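Side-chain contacts in uncharacterized protein (Staphylococcus aureus subsp. aureus Mu50, PDB 4EBG), which is of unknown function but is a small secreted protein with a cystatin-like fold, of the NTF2 clan: residues Thr29-Glu34 and Ile49-Tyr54; Asp35-Val40 and Met60-Tyr65; Val40-Lys45 and Ile81-Asp86; Ala64-Asp69 and Glu73-Ile78. All coordinates share one frame; numbering follows the deposited sequence. Where two conformers were deposited one is given.

Contact 1 of 4, residues Thr29-Glu34 and Ile49-Tyr54; sequences TDIKQE and IGIQLY. With PO4 (phosphate ion), chain D.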
# COMPACT_ATOMS: atom_id res chain seq x y z
N THR B 29 -10.24 -2.31 1.70
CA THR B 29 -9.95 -1.56 2.93
C THR B 29 -10.86 -1.79 4.14
O THR B 29 -10.74 -1.12 5.16
CB THR B 29 -9.86 -0.07 2.63
OG1 THR B 29 -11.14 0.37 2.20
CG2 THR B 29 -8.83 0.21 1.51
N ASP B 30 -11.73 -2.79 4.02
CA ASP B 30 -12.70 -3.18 5.04
C ASP B 30 -12.60 -4.67 5.29
O ASP B 30 -13.57 -5.44 5.15
CB ASP B 30 -14.14 -2.73 4.70
CG ASP B 30 -14.66 -3.28 3.41
OD1 ASP B 30 -13.91 -3.69 2.48
OD2 ASP B 30 -15.93 -3.28 3.30
N ILE B 31 -11.40 -5.09 5.68
CA ILE B 31 -11.10 -6.49 5.92
C ILE B 31 -11.73 -6.87 7.26
O ILE B 31 -11.51 -6.18 8.26
CB ILE B 31 -9.59 -6.77 5.94
CG1 ILE B 31 -8.89 -6.30 4.64
CG2 ILE B 31 -9.30 -8.23 6.25
CD1 ILE B 31 -9.38 -6.98 3.38
N LYS B 32 -12.46 -7.99 7.25
CA LYS B 32 -13.15 -8.46 8.46
C LYS B 32 -12.71 -9.89 8.80
O LYS B 32 -12.67 -10.73 7.95
CB LYS B 32 -14.65 -8.42 8.23
CG LYS B 32 -15.21 -7.02 7.97
CD LYS B 32 -16.63 -7.02 7.46
CE LYS B 32 -16.78 -7.31 5.96
NZ LYS B 32 -16.36 -6.18 5.05
N GLN B 33 -12.47 -10.11 10.09
CA GLN B 33 -12.07 -11.42 10.57
C GLN B 33 -13.06 -12.52 10.16
O GLN B 33 -12.67 -13.62 9.83
CB GLN B 33 -11.87 -11.37 12.08
CG GLN B 33 -11.46 -12.70 12.70
CD GLN B 33 -11.21 -12.56 14.20
OE1 GLN B 33 -11.05 -11.48 14.69
NE2 GLN B 33 -11.14 -13.70 14.91
N GLU B 34 -14.36 -12.23 10.23
CA GLU B 34 -15.38 -13.24 9.97
C GLU B 34 -15.50 -13.62 8.49
O GLU B 34 -16.13 -14.58 8.17
CB GLU B 34 -16.75 -12.81 10.48
CG GLU B 34 -17.38 -11.65 9.69
CD GLU B 34 -17.12 -10.26 10.29
OE1 GLU B 34 -16.09 -10.11 11.04
OE2 GLU B 34 -17.95 -9.33 10.01
N ILE B 49 -2.90 -14.55 8.85
CA ILE B 49 -4.20 -14.27 8.34
C ILE B 49 -4.24 -14.46 6.84
O ILE B 49 -3.26 -14.22 6.16
CB ILE B 49 -4.75 -12.87 8.74
CG1 ILE B 49 -3.91 -11.76 8.13
CG2 ILE B 49 -4.83 -12.80 10.28
CD1 ILE B 49 -4.49 -10.35 8.43
N GLY B 50 -5.39 -14.88 6.35
CA GLY B 50 -5.68 -14.99 4.94
C GLY B 50 -6.89 -14.11 4.66
O GLY B 50 -7.95 -14.30 5.24
N ILE B 51 -6.75 -13.19 3.70
CA ILE B 51 -7.73 -12.17 3.52
C ILE B 51 -8.01 -11.94 2.04
O ILE B 51 -7.18 -12.24 1.17
CB ILE B 51 -7.27 -10.82 4.16
CG1 ILE B 51 -6.08 -10.20 3.44
CG2 ILE B 51 -7.02 -10.97 5.64
CD1 ILE B 51 -5.76 -8.80 3.77
N GLN B 52 -9.15 -11.34 1.77
CA GLN B 52 -9.48 -10.88 0.42
C GLN B 52 -8.80 -9.53 0.16
O GLN B 52 -9.33 -8.48 0.45
CB GLN B 52 -10.99 -10.74 0.21
CG GLN B 52 -11.35 -10.44 -1.25
CD GLN B 52 -12.79 -9.95 -1.43
OE1 GLN B 52 -13.62 -9.96 -0.52
NE2 GLN B 52 -13.06 -9.47 -2.59
N LEU B 53 -7.56 -9.56 -0.32
CA LEU B 53 -6.74 -8.36 -0.43
C LEU B 53 -7.29 -7.41 -1.47
O LEU B 53 -7.13 -6.21 -1.33
CB LEU B 53 -5.32 -8.77 -0.79
CG LEU B 53 -4.28 -7.69 -1.00
CD1 LEU B 53 -4.12 -6.79 0.28
CD2 LEU B 53 -2.93 -8.35 -1.39
N TYR B 54 -7.87 -7.95 -2.53
CA TYR B 54 -8.37 -7.15 -3.64
C TYR B 54 -9.87 -7.17 -3.72
O TYR B 54 -10.50 -8.22 -3.62
CB TYR B 54 -7.74 -7.63 -4.92
CG TYR B 54 -6.25 -7.58 -4.94
CD1 TYR B 54 -5.58 -6.37 -5.12
CD2 TYR B 54 -5.49 -8.74 -4.77
CE1 TYR B 54 -4.20 -6.34 -5.17
CE2 TYR B 54 -4.11 -8.71 -4.81
CZ TYR B 54 -3.48 -7.50 -4.99
OH TYR B 54 -2.10 -7.49 -5.01
P PO4 D . -18.01 -7.34 1.82
O1 PO4 D . -17.73 -8.50 0.86
O2 PO4 D . -19.15 -7.82 2.63
O3 PO4 D . -16.73 -7.11 2.61
O4 PO4 D . -18.38 -6.14 0.92

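Contact 2 of 4, residues Asp35-Val40 and Met60-Tyr65; sequences DSNTHV and MYYFAY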
# COMPACT_ATOMS: atom_id res chain seq x y z
N ASP B 35 -14.82 -12.90 7.62
CA ASP B 35 -14.73 -13.21 6.20
C ASP B 35 -13.31 -13.66 5.81
O ASP B 35 -12.97 -13.72 4.61
CB ASP B 35 -15.12 -12.01 5.36
CG ASP B 35 -16.58 -11.62 5.52
OD1 ASP B 35 -17.40 -12.49 5.87
OD2 ASP B 35 -16.87 -10.44 5.27
N SER B 36 -12.48 -13.94 6.81
CA SER B 36 -11.06 -14.20 6.60
C SER B 36 -10.71 -15.53 7.29
O SER B 36 -11.58 -16.14 7.97
CB SER B 36 -10.25 -13.06 7.16
OG SER B 36 -10.59 -11.82 6.53
N ASN B 37 -9.47 -15.96 7.14
CA ASN B 37 -8.91 -17.07 7.86
C ASN B 37 -7.86 -16.57 8.82
O ASN B 37 -7.02 -15.75 8.47
CB ASN B 37 -8.33 -18.07 6.88
CG ASN B 37 -9.39 -18.71 6.04
OD1 ASN B 37 -10.56 -18.83 6.47
ND2 ASN B 37 -9.00 -19.16 4.85
N THR B 38 -7.88 -17.03 10.08
CA THR B 38 -6.96 -16.66 11.11
C THR B 38 -6.42 -17.88 11.83
O THR B 38 -7.21 -18.76 12.22
CB THR B 38 -7.61 -15.70 12.15
OG1 THR B 38 -8.26 -14.64 11.47
CG2 THR B 38 -6.63 -15.18 13.14
N HIS B 39 -5.11 -17.96 11.99
CA HIS B 39 -4.47 -18.98 12.78
C HIS B 39 -3.45 -18.35 13.72
O HIS B 39 -2.69 -17.46 13.31
CB HIS B 39 -3.76 -20.02 11.92
CG HIS B 39 -4.70 -20.88 11.14
ND1 HIS B 39 -5.24 -20.50 9.94
CD2 HIS B 39 -5.20 -22.12 11.40
CE1 HIS B 39 -6.03 -21.46 9.49
NE2 HIS B 39 -5.99 -22.47 10.33
N VAL B 40 -3.40 -18.79 14.97
CA VAL B 40 -2.44 -18.34 15.96
C VAL B 40 -1.48 -19.48 16.28
O VAL B 40 -1.90 -20.65 16.43
CB VAL B 40 -3.13 -17.87 17.26
CG1 VAL B 40 -2.13 -17.46 18.32
CG2 VAL B 40 -4.15 -16.79 16.96
N MSE B 60 -7.69 -15.57 -1.69
CA MSE B 60 -7.15 -15.28 -0.36
C MSE B 60 -5.64 -15.04 -0.48
O MSE B 60 -4.94 -15.84 -1.08
CB MSE B 60 -7.35 -16.43 0.65
CG MSE B 60 -8.76 -16.73 1.18
SE MSE B 60 -9.57 -15.29 2.21
CE MSE B 60 -10.47 -14.36 0.74
N TYR B 61 -5.17 -14.00 0.19
CA TYR B 61 -3.77 -13.67 0.30
C TYR B 61 -3.38 -13.75 1.76
O TYR B 61 -4.09 -13.20 2.62
CB TYR B 61 -3.49 -12.29 -0.27
CG TYR B 61 -3.71 -12.24 -1.75
CD1 TYR B 61 -4.98 -12.14 -2.31
CD2 TYR B 61 -2.64 -12.30 -2.59
CE1 TYR B 61 -5.19 -12.10 -3.66
CE2 TYR B 61 -2.84 -12.24 -3.99
CZ TYR B 61 -4.13 -12.15 -4.49
OH TYR B 61 -4.35 -12.09 -5.84
N TYR B 62 -2.24 -14.39 2.07
CA TYR B 62 -1.84 -14.66 3.44
C TYR B 62 -0.69 -13.75 3.86
O TYR B 62 0.21 -13.44 3.06
CB TYR B 62 -1.48 -16.14 3.58
CG TYR B 62 -2.73 -17.02 3.60
CD1 TYR B 62 -3.33 -17.43 2.44
CD2 TYR B 62 -3.28 -17.44 4.81
CE1 TYR B 62 -4.49 -18.23 2.47
CE2 TYR B 62 -4.38 -18.23 4.86
CZ TYR B 62 -5.00 -18.61 3.67
OH TYR B 62 -6.17 -19.37 3.75
N PHE B 63 -0.68 -13.40 5.13
CA PHE B 63 0.31 -12.55 5.76
C PHE B 63 0.60 -13.05 7.16
O PHE B 63 -0.32 -13.46 7.88
CB PHE B 63 -0.21 -11.12 5.88
CG PHE B 63 -0.53 -10.50 4.56
CD1 PHE B 63 0.49 -9.99 3.73
CD2 PHE B 63 -1.83 -10.44 4.13
CE1 PHE B 63 0.19 -9.45 2.51
CE2 PHE B 63 -2.11 -9.92 2.90
CZ PHE B 63 -1.12 -9.37 2.11
N ALA B 64 1.88 -13.09 7.51
CA ALA B 64 2.30 -13.44 8.84
C ALA B 64 2.64 -12.21 9.66
O ALA B 64 3.37 -11.32 9.18
CB ALA B 64 3.51 -14.39 8.80
N TYR B 65 2.14 -12.15 10.89
CA TYR B 65 2.43 -11.10 11.83
C TYR B 65 3.12 -11.70 13.03
O TYR B 65 2.82 -12.83 13.47
CB TYR B 65 1.12 -10.41 12.31
CG TYR B 65 0.49 -9.52 11.28
CD1 TYR B 65 -0.19 -10.03 10.21
CD2 TYR B 65 0.57 -8.16 11.40
CE1 TYR B 65 -0.75 -9.21 9.26
CE2 TYR B 65 -0.01 -7.32 10.46
CZ TYR B 65 -0.66 -7.84 9.41
OH TYR B 65 -1.22 -6.96 8.50

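Contact 3 of 4, residues Val40-Lys45 and Ile81-Asp86; sequences VYKDGK and IKYMKD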
# COMPACT_ATOMS: atom_id res chain seq x y z
N VAL B 40 -3.40 -18.79 14.97
CA VAL B 40 -2.44 -18.34 15.96
C VAL B 40 -1.48 -19.48 16.28
O VAL B 40 -1.90 -20.65 16.43
CB VAL B 40 -3.13 -17.87 17.26
CG1 VAL B 40 -2.13 -17.46 18.32
CG2 VAL B 40 -4.15 -16.79 16.96
N TYR B 41 -0.19 -19.13 16.40
CA TYR B 41 0.88 -20.06 16.68
C TYR B 41 1.70 -19.56 17.84
O TYR B 41 1.73 -18.38 18.14
CB TYR B 41 1.77 -20.28 15.46
CG TYR B 41 1.00 -20.73 14.27
CD1 TYR B 41 0.77 -22.10 14.06
CD2 TYR B 41 0.45 -19.83 13.35
CE1 TYR B 41 -0.02 -22.56 12.96
CE2 TYR B 41 -0.29 -20.30 12.29
CZ TYR B 41 -0.56 -21.64 12.11
OH TYR B 41 -1.34 -22.05 11.05
N LYS B 42 2.47 -20.49 18.38
CA LYS B 42 3.48 -20.20 19.41
C LYS B 42 2.90 -19.35 20.52
O LYS B 42 3.48 -18.38 20.98
CB LYS B 42 4.78 -19.68 18.77
CG LYS B 42 5.53 -20.82 17.99
CD LYS B 42 6.90 -20.48 17.49
CE LYS B 42 7.46 -21.53 16.57
NZ LYS B 42 8.88 -21.21 16.18
N ASP B 43 1.69 -19.76 20.93
CA ASP B 43 0.91 -19.17 22.02
C ASP B 43 0.77 -17.68 21.89
O ASP B 43 0.75 -16.95 22.88
CB ASP B 43 1.47 -19.59 23.39
CG ASP B 43 0.45 -19.45 24.53
OD1 ASP B 43 -0.81 -19.41 24.35
OD2 ASP B 43 0.91 -19.40 25.66
N GLY B 44 0.57 -17.23 20.65
CA GLY B 44 0.29 -15.85 20.36
C GLY B 44 1.44 -15.06 19.75
O GLY B 44 1.23 -13.91 19.41
N LYS B 45 2.60 -15.66 19.57
CA LYS B 45 3.76 -14.92 19.10
C LYS B 45 3.65 -14.67 17.59
O LYS B 45 4.17 -13.68 17.11
CB LYS B 45 5.07 -15.64 19.42
CG LYS B 45 5.47 -15.58 20.86
CD LYS B 45 6.94 -15.90 21.04
CE LYS B 45 7.28 -17.31 20.63
NZ LYS B 45 8.39 -17.86 21.48
N ILE B 81 2.42 -19.50 4.17
CA ILE B 81 1.91 -20.80 3.72
C ILE B 81 2.76 -21.89 4.36
O ILE B 81 2.25 -22.90 4.89
CB ILE B 81 1.97 -20.89 2.18
CG1 ILE B 81 1.10 -19.79 1.56
CG2 ILE B 81 1.52 -22.24 1.72
CD1 ILE B 81 -0.21 -19.56 2.22
N LYS B 82 4.08 -21.74 4.26
CA LYS B 82 4.97 -22.68 4.84
C LYS B 82 4.77 -22.71 6.36
O LYS B 82 4.81 -23.77 7.00
CB LYS B 82 6.41 -22.32 4.51
CG LYS B 82 7.42 -23.25 5.12
CD LYS B 82 8.85 -22.84 4.83
CE LYS B 82 9.85 -23.82 5.47
NZ LYS B 82 9.52 -25.29 5.25
N TYR B 83 4.56 -21.55 6.96
CA TYR B 83 4.45 -21.49 8.40
C TYR B 83 3.26 -22.33 8.84
O TYR B 83 3.31 -23.06 9.85
CB TYR B 83 4.32 -20.04 8.90
CG TYR B 83 4.69 -19.91 10.34
CD1 TYR B 83 3.77 -20.18 11.36
CD2 TYR B 83 5.97 -19.57 10.68
CE1 TYR B 83 4.14 -20.11 12.69
CE2 TYR B 83 6.34 -19.47 12.05
CZ TYR B 83 5.44 -19.77 13.04
OH TYR B 83 5.76 -19.74 14.37
N MSE B 84 2.13 -22.18 8.16
CA MSE B 84 0.92 -22.94 8.56
C MSE B 84 1.10 -24.43 8.38
O MSE B 84 0.60 -25.23 9.14
CB MSE B 84 -0.28 -22.46 7.76
CG MSE B 84 -0.69 -21.02 8.03
SE MSE B 84 -2.28 -20.49 7.06
CE MSE B 84 -1.55 -20.40 5.39
N LYS B 85 1.82 -24.80 7.35
CA LYS B 85 2.11 -26.21 7.06
C LYS B 85 2.91 -26.88 8.15
O LYS B 85 2.75 -28.04 8.49
CB LYS B 85 2.86 -26.29 5.68
CG LYS B 85 3.33 -27.68 5.36
CD LYS B 85 3.92 -27.74 3.97
CE LYS B 85 5.15 -26.93 3.76
NZ LYS B 85 6.34 -27.45 4.48
N ASP B 86 3.85 -26.09 8.65
CA ASP B 86 4.93 -26.60 9.49
C ASP B 86 4.66 -26.54 10.96
O ASP B 86 5.44 -27.10 11.73
CB ASP B 86 6.23 -25.84 9.20
CG ASP B 86 6.84 -26.19 7.89
OD1 ASP B 86 6.30 -27.06 7.16
OD2 ASP B 86 7.88 -25.57 7.56
O HOH W 1 -1.53 -24.67 10.82
O HOH W 2 8.31 -18.80 14.89

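Contact 4 of 4, residues Ala64-Asp69 and Glu73-Ile78; sequences AYEIKD and EINREI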
# COMPACT_ATOMS: atom_id res chain seq x y z
N ALA B 64 1.88 -13.09 7.51
CA ALA B 64 2.30 -13.44 8.84
C ALA B 64 2.64 -12.21 9.66
O ALA B 64 3.37 -11.32 9.18
CB ALA B 64 3.51 -14.39 8.80
N TYR B 65 2.14 -12.15 10.89
CA TYR B 65 2.43 -11.10 11.83
C TYR B 65 3.12 -11.70 13.03
O TYR B 65 2.82 -12.83 13.47
CB TYR B 65 1.12 -10.41 12.31
CG TYR B 65 0.49 -9.52 11.28
CD1 TYR B 65 -0.19 -10.03 10.21
CD2 TYR B 65 0.57 -8.16 11.40
CE1 TYR B 65 -0.75 -9.21 9.26
CE2 TYR B 65 -0.01 -7.32 10.46
CZ TYR B 65 -0.66 -7.84 9.41
OH TYR B 65 -1.22 -6.96 8.50
N GLU B 66 3.97 -10.88 13.63
CA GLU B 66 4.49 -11.19 14.96
C GLU B 66 3.91 -10.21 15.94
O GLU B 66 3.67 -9.04 15.61
CB GLU B 66 6.00 -11.06 14.98
CG GLU B 66 6.67 -12.09 14.15
CD GLU B 66 8.15 -12.06 14.30
OE1 GLU B 66 8.66 -12.63 15.29
OE2 GLU B 66 8.78 -11.44 13.43
N ILE B 67 3.66 -10.69 17.16
CA ILE B 67 3.21 -9.84 18.22
C ILE B 67 4.46 -9.63 19.07
O ILE B 67 4.99 -10.58 19.66
CB ILE B 67 2.12 -10.47 19.08
CG1 ILE B 67 0.88 -10.83 18.23
CG2 ILE B 67 1.71 -9.51 20.13
CD1 ILE B 67 0.23 -9.66 17.41
N LYS B 68 4.97 -8.40 19.05
CA LYS B 68 6.16 -8.06 19.81
C LYS B 68 5.90 -6.77 20.57
O LYS B 68 5.42 -5.78 20.04
CB LYS B 68 7.38 -7.92 18.91
CG LYS B 68 8.06 -9.22 18.55
CD LYS B 68 9.37 -8.94 17.83
CE LYS B 68 9.73 -10.06 16.87
NZ LYS B 68 10.54 -9.55 15.71
N ASP B 69 6.20 -6.81 21.86
CA ASP B 69 5.93 -5.69 22.78
C ASP B 69 4.50 -5.14 22.68
O ASP B 69 4.28 -3.91 22.66
CB ASP B 69 6.96 -4.59 22.56
CG ASP B 69 8.38 -5.07 22.80
OD1 ASP B 69 8.65 -5.71 23.85
OD2 ASP B 69 9.23 -4.86 21.94
N GLU B 73 3.06 -6.62 14.18
CA GLU B 73 3.98 -6.20 13.15
C GLU B 73 4.03 -7.22 12.04
O GLU B 73 4.34 -8.37 12.28
CB GLU B 73 5.38 -6.00 13.76
CG GLU B 73 5.42 -5.05 15.00
CD GLU B 73 6.83 -4.87 15.62
OE1 GLU B 73 7.81 -5.37 15.03
OE2 GLU B 73 6.93 -4.23 16.70
N ILE B 74 3.71 -6.81 10.82
CA ILE B 74 3.80 -7.72 9.67
C ILE B 74 5.24 -8.12 9.45
O ILE B 74 6.15 -7.32 9.66
CB ILE B 74 3.15 -7.11 8.40
CG1 ILE B 74 2.82 -8.18 7.36
CG2 ILE B 74 3.99 -5.92 7.86
CD1 ILE B 74 1.93 -7.67 6.22
N ASN B 75 5.46 -9.35 9.03
CA ASN B 75 6.77 -9.83 8.74
C ASN B 75 6.77 -10.59 7.44
O ASN B 75 6.45 -11.79 7.38
CB ASN B 75 7.37 -10.62 9.90
CG ASN B 75 8.81 -10.97 9.68
OD1 ASN B 75 9.32 -10.80 8.56
ND2 ASN B 75 9.49 -11.43 10.75
N ARG B 76 7.14 -9.91 6.37
CA ARG B 76 7.14 -10.50 5.05
C ARG B 76 8.33 -11.45 4.83
O ARG B 76 8.34 -12.12 3.82
CB ARG B 76 7.08 -9.42 3.96
CG ARG B 76 5.75 -8.61 3.93
CD ARG B 76 4.51 -9.45 3.88
NE ARG B 76 4.50 -10.38 2.75
CZ ARG B 76 4.21 -10.09 1.49
NH1 ARG B 76 3.84 -8.88 1.12
NH2 ARG B 76 4.25 -11.04 0.57
N GLU B 77 9.26 -11.53 5.79
CA GLU B 77 10.30 -12.55 5.77
C GLU B 77 9.77 -13.91 6.15
O GLU B 77 10.42 -14.92 5.91
CB GLU B 77 11.48 -12.20 6.71
CG GLU B 77 12.21 -10.88 6.42
CD GLU B 77 13.44 -11.06 5.56
OE1 GLU B 77 13.31 -11.65 4.47
OE2 GLU B 77 14.54 -10.59 5.96
N ILE B 78 8.62 -13.98 6.79
CA ILE B 78 8.00 -15.25 7.11
C ILE B 78 7.10 -15.66 5.96
O ILE B 78 6.18 -14.93 5.58
CB ILE B 78 7.18 -15.17 8.39
CG1 ILE B 78 8.04 -14.77 9.57
CG2 ILE B 78 6.42 -16.45 8.60
CD1 ILE B 78 7.27 -14.47 10.85
O HOH W 3 4.01 -12.40 5.77
O HOH W 4 7.58 -8.59 12.75

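Contact 1 of 4, residues Thr29-Glu34 and Ile49-Tyr54
Ile31 and Ile51 meet through their methyl branches in the buried part of this contact, where the loop leading from helix 3-23 to strand 37-41 passes the end of strand 46-52. Their side chains cross at about a right angle, CG2 of Ile31 lying 3.6 Å from CG2 of Ile51. The other branch of Ile31 ends against the strand: CD1 touches the backbone O of Gln52 at 3.3 Å and lies 4.1 Å from CD1 of Ile51. Ile31 can serve both places because its CG2 stands anti to the backbone N while CG1 (chi1 -56°) stays beside it. Gln52 sits at the centre of an inverse gamma turn, and its NE2 makes a weak 3.0 Å bond to O of Tyr54 and another hydrogen bond to O of Arg57. Asn17 of helix 3-23 also packs on Ile31, and Phe63 of strand 60-68 on Ile51.

The solvent side is looser and polar. Lys32 bends at its third and fourth torsions and curls back along its own loop, giving NZ a 2.9 Å hydrogen bond to O of Asp30 in the carbonyl plane and a 3.4 Å salt bridge to OD2 of Asp30. The same NZ donates to O3 of a phosphate ion, probably from the crystallisation liquor, at 2.6 Å, and Lys28 binds this ion too. No hydrogen bond joins the two segments directly, so apolar contact carries their junction, while the charged groups bind one another and the anion at the loop surface.

Contact 2 of 4, residues Asp35-Val40 and Met60-Tyr65
Strands 37-41 and 60-68 flank strand 46-52 in the antiparallel sheet of the cystatin-like fold, and with that strand between their backbones Asn37 and Tyr62 meet through side chains alone. Both reach over Gly50, which has no side chain to part them and whose backbone pairs with Asn37. The link is one hydrogen bond, from ND2 of Asn37 to OH of Tyr62, 3.0 Å long and fairly straight at 162°. The phenol oxygen lies in the amide plane, where an N-H of ND2 points, and the amide and ring planes are turned 32° from each other. In Tyr62, CG stands anti to the carbonyl carbon (chi1 -75°), and from there the ring extends across the sheet until its hydroxyl arrives at Asn37.

Toward the start of strand 60-68 the touch is looser: the selenomethionine Met60, modelled in two conformers, packs only lightly beside Asn37 and the backbone of Asp35 in one of them.

The other end of the amide fixes its rotation. With both ends engaged, the buried amide ties the C-terminal segment to a tyrosine on the far side of the central strand: OD1 of Asn37 accepts from the backbone N of Val96, beyond strand 91-94, with a weak bond from the N of Asn95 besides.

Contact 3 of 4, residues Val40-Lys45 and Ile81-Asp86
The hydroxyl of Tyr41 and the backbone O of Met84 are joined through one water, which lies 2.6 Å from OH of Tyr41 and donates to O of Met84 at 2.8 Å. This water sits at the edge of the Tyr41 ring, in its plane, while the same OH packs against the side chain of Met84, a selenomethionine, 3.3 Å from its CG. The phenol end is therefore set against one turn of helix 80-86 by both a polar bridge and close packing.

Beside it, Tyr83 forms a T-shaped stack with Tyr41. The edge of the Tyr83 ring faces the flat side of Tyr41, with centroids 5.2 Å apart and planes at 73°. CE1 makes the nearest approach, 3.6 Å from CG of Tyr41, and CD1 rests over the same face, displaced toward its rim. In Tyr83, CG is anti to the backbone N (chi1 -159°), a setting that sends the ring from the helix toward the end of strand 37-41. His87 stacks on the Tyr83 ring, and Val46 also touches the Tyr83 side chain.

Lys42 stretches out beyond CG and crosses the phenol end of Tyr83, its CE 3.3 Å from OH of that tyrosine. A second water links them, accepting from NZ of Lys42 and bound to OH of Tyr83 at 2.8 Å. On the outward side of the helix, Asp86 pairs with Lys82 and Lys85 in a salt-bridge network. The whole is a short helix laid on a face of the antiparallel sheet, held to the end of strand 37-41 by a T-shaped tyrosine pair and two water bridges, within a cystatin-like fold.

Contact 4 of 4, residues Ala64-Asp69 and Glu73-Ile78
One face of the Tyr65 ring is covered by Ile74, its partner in a non-hydrogen-bonded pair of the antiparallel hairpin formed by strands 60-68 and 71-74. CB of Ile74 makes a CH-pi contact over the face, 4.1 Å from the ring centroid, while its CA lies above the same face nearer the rim. The ring's hydroxyl goes on to Gln13 of helix 3-23, and Val9 and Met16 of that helix also pack on the Tyr65 side chain.

Next along the hairpin, Glu66 and Glu73 form a hydrogen-bonded pair through two backbone bonds, and N of Asn75 donates to O of Ala64, carrying the pairing past the end of strand 71-74. Ala64 packs against the end of the turn, its CB 3.6 Å from CG2 of Ile78.

On the face opposite Tyr65, the carboxylate of Glu66 is held chiefly by Asn75. ND2 of Asn75 reaches OE2 of Glu66 at 2.8 Å with an angle of 157°, on the anti side and 32° out of the carboxylate plane. A water donates to OE2 as well, and in one of its two conformers NZ of Lys68 adds a weak and doubtful salt bridge. Asn75 serves two purposes, because CG anti to the backbone N (chi1 -173°) sends ND2 to the neighbouring strand while OD1 closes an Asx turn at the start of a type I turn, accepting from N of Glu77 at 2.9 Å.

How the contacts relate
All four contacts draw on one antiparallel sheet, but at different depths. Contact 2 lies nearest the centre of the chain, and contact 1, about 8 Å away between centres, is the more fully buried and has no direct hydrogen bond across its segments. Contacts 3 and 4 lie farther out: contact 3 relies on tyrosine rings and waters, contact 4 on hairpin backbone pairing with a polar side-chain bond beside it. Strand 60-68 serves contacts 2 and 4, strand 37-41 contacts 2 and 3. Tyr62 joins contact 2 to contact 3 by packing on Ile81 and Met84, while Ile78 links contact 4 to Tyr83. Helix 3-23 backs contacts 1, 2 and 4; helix 80-86 lies over the sheet at contacts 2 and 3.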